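Local coordinates for angiopoietin-related protein 4 (Homo sapiens, PDB 6U1U) that inactivates lipoprotein lipase, so regulating triglyceride clearance from the blood, and restrains endothelial cell proliferation and migration, the fragment here being its C-terminal fibrinogen-like domain, at residues W57-K61 / E112-Y116. Residues are numbered along the deposited sequence; the frame is centred on the assembly and turned at random.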
ATOM      1  N   TRP A  57      -9.237   1.859  11.525  1.00 20.90           N
ATOM      2  CA  TRP A  57      -9.164   0.483  10.991  1.00 20.08           C
ATOM      3  C   TRP A  57     -10.297   0.184  10.009  1.00 20.34           C
ATOM      4  O   TRP A  57     -10.028  -0.307   8.955  1.00 19.73           O
ATOM      5  CB  TRP A  57      -9.199  -0.512  12.142  1.00 19.79           C
ATOM      6  CG  TRP A  57      -9.040  -1.917  11.675  1.00 20.53           C
ATOM      7  CD1 TRP A  57     -10.015  -2.827  11.425  1.00 22.54           C
ATOM      8  CD2 TRP A  57      -7.805  -2.560  11.346  1.00 21.70           C
ATOM      9  NE1 TRP A  57      -9.468  -3.990  10.972  1.00 23.01           N
ATOM     10  CE2 TRP A  57      -8.113  -3.859  10.918  1.00 21.47           C
ATOM     11  CE3 TRP A  57      -6.475  -2.163  11.378  1.00 20.91           C
ATOM     12  CZ2 TRP A  57      -7.127  -4.759  10.536  1.00 22.96           C
ATOM     13  CZ3 TRP A  57      -5.506  -3.052  11.013  1.00 19.49           C
ATOM     14  CH2 TRP A  57      -5.829  -4.332  10.597  1.00 21.11           C
ATOM     15  N   GLU A  58     -11.524   0.489  10.394  1.00 19.86           N
ATOM     16  CA  GLU A  58     -12.610   0.054   9.519  1.00 22.87           C
ATOM     17  C   GLU A  58     -12.549   0.725   8.163  1.00 20.06           C
ATOM     18  O   GLU A  58     -12.976   0.140   7.158  1.00 20.88           O
ATOM     19  CB  GLU A  58     -13.964   0.338  10.177  1.00 25.59           C
ATOM     20  CG  GLU A  58     -14.293  -0.635  11.333  1.00 32.39           C
ATOM     21  CD  GLU A  58     -14.312  -2.107  10.898  1.00 34.73           C
ATOM     22  OE1 GLU A  58     -14.922  -2.412   9.849  1.00 35.25           O
ATOM     23  OE2 GLU A  58     -13.695  -2.949  11.592  1.00 38.00           O
ATOM     24  N   ALA A  59     -12.051   1.962   8.107  1.00 19.91           N
ATOM     25  CA  ALA A  59     -11.937   2.632   6.822  1.00 22.38           C
ATOM     26  C   ALA A  59     -10.819   2.018   5.994  1.00 19.03           C
ATOM     27  O   ALA A  59     -10.927   1.919   4.769  1.00 17.47           O
ATOM     28  CB  ALA A  59     -11.662   4.117   7.009  1.00 23.04           C
ATOM     29  N   TYR A  60      -9.709   1.641   6.645  1.00 17.81           N
ATOM     30  CA  TYR A  60      -8.640   1.005   5.874  1.00 17.60           C
ATOM     31  C   TYR A  60      -9.049  -0.392   5.443  1.00 19.09           C
ATOM     32  O   TYR A  60      -8.553  -0.904   4.432  1.00 18.13           O
ATOM     33  CB  TYR A  60      -7.329   0.966   6.698  1.00 18.16           C
ATOM     34  CG  TYR A  60      -6.547   2.235   6.446  1.00 18.07           C
ATOM     35  CD1 TYR A  60      -5.715   2.346   5.311  1.00 17.45           C
ATOM     36  CD2 TYR A  60      -6.684   3.331   7.272  1.00 19.11           C
ATOM     37  CE1 TYR A  60      -5.040   3.524   5.019  1.00 18.68           C
ATOM     38  CE2 TYR A  60      -5.987   4.518   6.983  1.00 18.37           C
ATOM     39  CZ  TYR A  60      -5.169   4.598   5.857  1.00 18.44           C
ATOM     40  OH  TYR A  60      -4.490   5.786   5.560  1.00 17.16           O
ATOM     41  N   LYS A  61      -9.941  -1.016   6.208  1.00 18.62           N
ATOM     42  CA  LYS A  61     -10.455  -2.337   5.837  1.00 18.43           C
ATOM     43  C   LYS A  61     -11.387  -2.241   4.632  1.00 18.31           C
ATOM     44  O   LYS A  61     -11.298  -3.051   3.689  1.00 19.46           O
ATOM     45  CB  LYS A  61     -11.210  -2.952   7.020  1.00 19.09           C
ATOM     46  CG  LYS A  61     -11.795  -4.303   6.654  1.00 20.28           C
ATOM     47  CD  LYS A  61     -12.646  -4.914   7.806  1.00 23.53           C
ATOM     48  CE  LYS A  61     -13.299  -6.236   7.380  1.00 29.13           C
ATOM     49  NZ  LYS A  61     -14.204  -6.810   8.475  1.00 27.99           N
ATOM     50  N   GLU A 112      -7.981 -10.847   7.409  1.00 21.24           N
ATOM     51  CA  GLU A 112      -8.168  -9.985   8.584  1.00 24.09           C
ATOM     52  C   GLU A 112      -7.754 -10.705   9.861  1.00 22.57           C
ATOM     53  O   GLU A 112      -7.334 -10.048  10.819  1.00 25.02           O
ATOM     54  CB  GLU A 112      -9.618  -9.481   8.740  1.00 29.27           C
ATOM     55  CG  GLU A 112      -9.655  -8.313   9.770  1.00 29.01           C
ATOM     56  CD  GLU A 112     -11.020  -7.665  10.047  1.00 34.21           C
ATOM     57  OE1 GLU A 112     -11.010  -6.590  10.714  1.00 27.43           O
ATOM     58  OE2 GLU A 112     -12.078  -8.226   9.648  1.00 29.50           O
ATOM     59  N   ASP A 113      -7.804 -12.036   9.864  1.00 25.29           N
ATOM     60  CA  ASP A 113      -7.348 -12.792  11.035  1.00 26.49           C
ATOM     61  C   ASP A 113      -5.836 -12.722  11.230  1.00 29.10           C
ATOM     62  O   ASP A 113      -5.345 -13.182  12.269  1.00 29.88           O
ATOM     63  CB  ASP A 113      -7.796 -14.252  10.922  1.00 30.28           C
ATOM     64  CG  ASP A 113      -7.196 -14.958   9.729  1.00 42.63           C
ATOM     65  OD1 ASP A 113      -6.954 -14.308   8.677  1.00 42.13           O
ATOM     66  OD2 ASP A 113      -6.963 -16.183   9.832  1.00 51.48           O
ATOM     67  N   THR A 114      -5.088 -12.161  10.265  1.00 23.32           N
ATOM     68  CA  THR A 114      -3.687 -11.810  10.456  1.00 22.89           C
ATOM     69  C   THR A 114      -3.471 -10.303  10.585  1.00 20.69           C
ATOM     70  O   THR A 114      -2.330  -9.849  10.514  1.00 23.15           O
ATOM     71  CB  THR A 114      -2.825 -12.322   9.297  1.00 25.08           C
ATOM     72  OG1 THR A 114      -3.062 -11.499   8.130  1.00 23.13           O
ATOM     73  CG2 THR A 114      -3.112 -13.763   8.975  1.00 26.08           C
ATOM     74  N   ALA A 115      -4.532  -9.520  10.802  1.00 23.06           N
ATOM     75  CA  ALA A 115      -4.463  -8.060  10.687  1.00 21.02           C
ATOM     76  C   ALA A 115      -3.889  -7.659   9.326  1.00 20.08           C
ATOM     77  O   ALA A 115      -3.111  -6.711   9.233  1.00 18.67           O
ATOM     78  CB  ALA A 115      -3.645  -7.405  11.811  1.00 23.31           C
ATOM     79  N   TYR A 116      -4.291  -8.389   8.284  1.00 19.54           N
ATOM     80  CA  TYR A 116      -3.859  -8.133   6.902  1.00 19.63           C
ATOM     81  C   TYR A 116      -2.330  -8.006   6.810  1.00 20.60           C
ATOM     82  O   TYR A 116      -1.789  -7.041   6.262  1.00 19.10           O
ATOM     83  CB  TYR A 116      -4.552  -6.888   6.336  1.00 19.39           C
ATOM     84  CG  TYR A 116      -6.068  -7.017   6.279  1.00 18.64           C
ATOM     85  CD1 TYR A 116      -6.671  -7.854   5.354  1.00 19.22           C
ATOM     86  CD2 TYR A 116      -6.892  -6.305   7.152  1.00 21.01           C
ATOM     87  CE1 TYR A 116      -8.057  -7.982   5.278  1.00 19.16           C
ATOM     88  CE2 TYR A 116      -8.287  -6.426   7.078  1.00 24.79           C
ATOM     89  CZ  TYR A 116      -8.847  -7.265   6.145  1.00 23.08           C
ATOM     90  OH  TYR A 116     -10.204  -7.397   6.055  1.00 23.43           O
TER
HETATM   91  O   HOH W   1     -13.492  -5.612  11.568  1.00 37.53           O
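A single carboxylate can serve several donors at once, and Glu112 is a clear example. It reaches from the loop between strands 100-109 and 118-120 toward helix 57-62, in an extended conformation (chi1 and chi2 both t) that carries the carboxylate across to the helix, and divides its two oxygens. OE1 accepts the indole proton of Trp57, with NE1 to OE1 at 3.0 Å and an N-H···O angle of 165°, while OE2 forms a salt bridge of 2.8 Å with NZ of Lys61. The donors lie four residues apart, about one helical turn, and the backbone bond from Lys61 N to Trp57 O (2.8 Å) holds that spacing. A water donates hydrogen bonds to OE1 of Glu112 (2.8 Å from the water oxygen) and OE2 of Glu58 (2.7 Å), and accepts only weakly from Lys61 NZ, so the two acidic groups are bridged rather than opposed. Beneath this polar layer the indole meets Tyr116, whose CD2 is 3.7 Å from CZ2 of Trp57, and the methyl of Ala115, with CB 4.0 Å from CH2. The Tyr116 hydroxyl packs against CG of Lys61 at 3.5 Å, but its hydrogen bond goes to Glu76. Helix and loop of the fibrinogen-like domain are thus joined by a salt bridge, an indole hydrogen bond and apolar packing, and the NH of the buried Trp57 keeps a well-aligned acceptor.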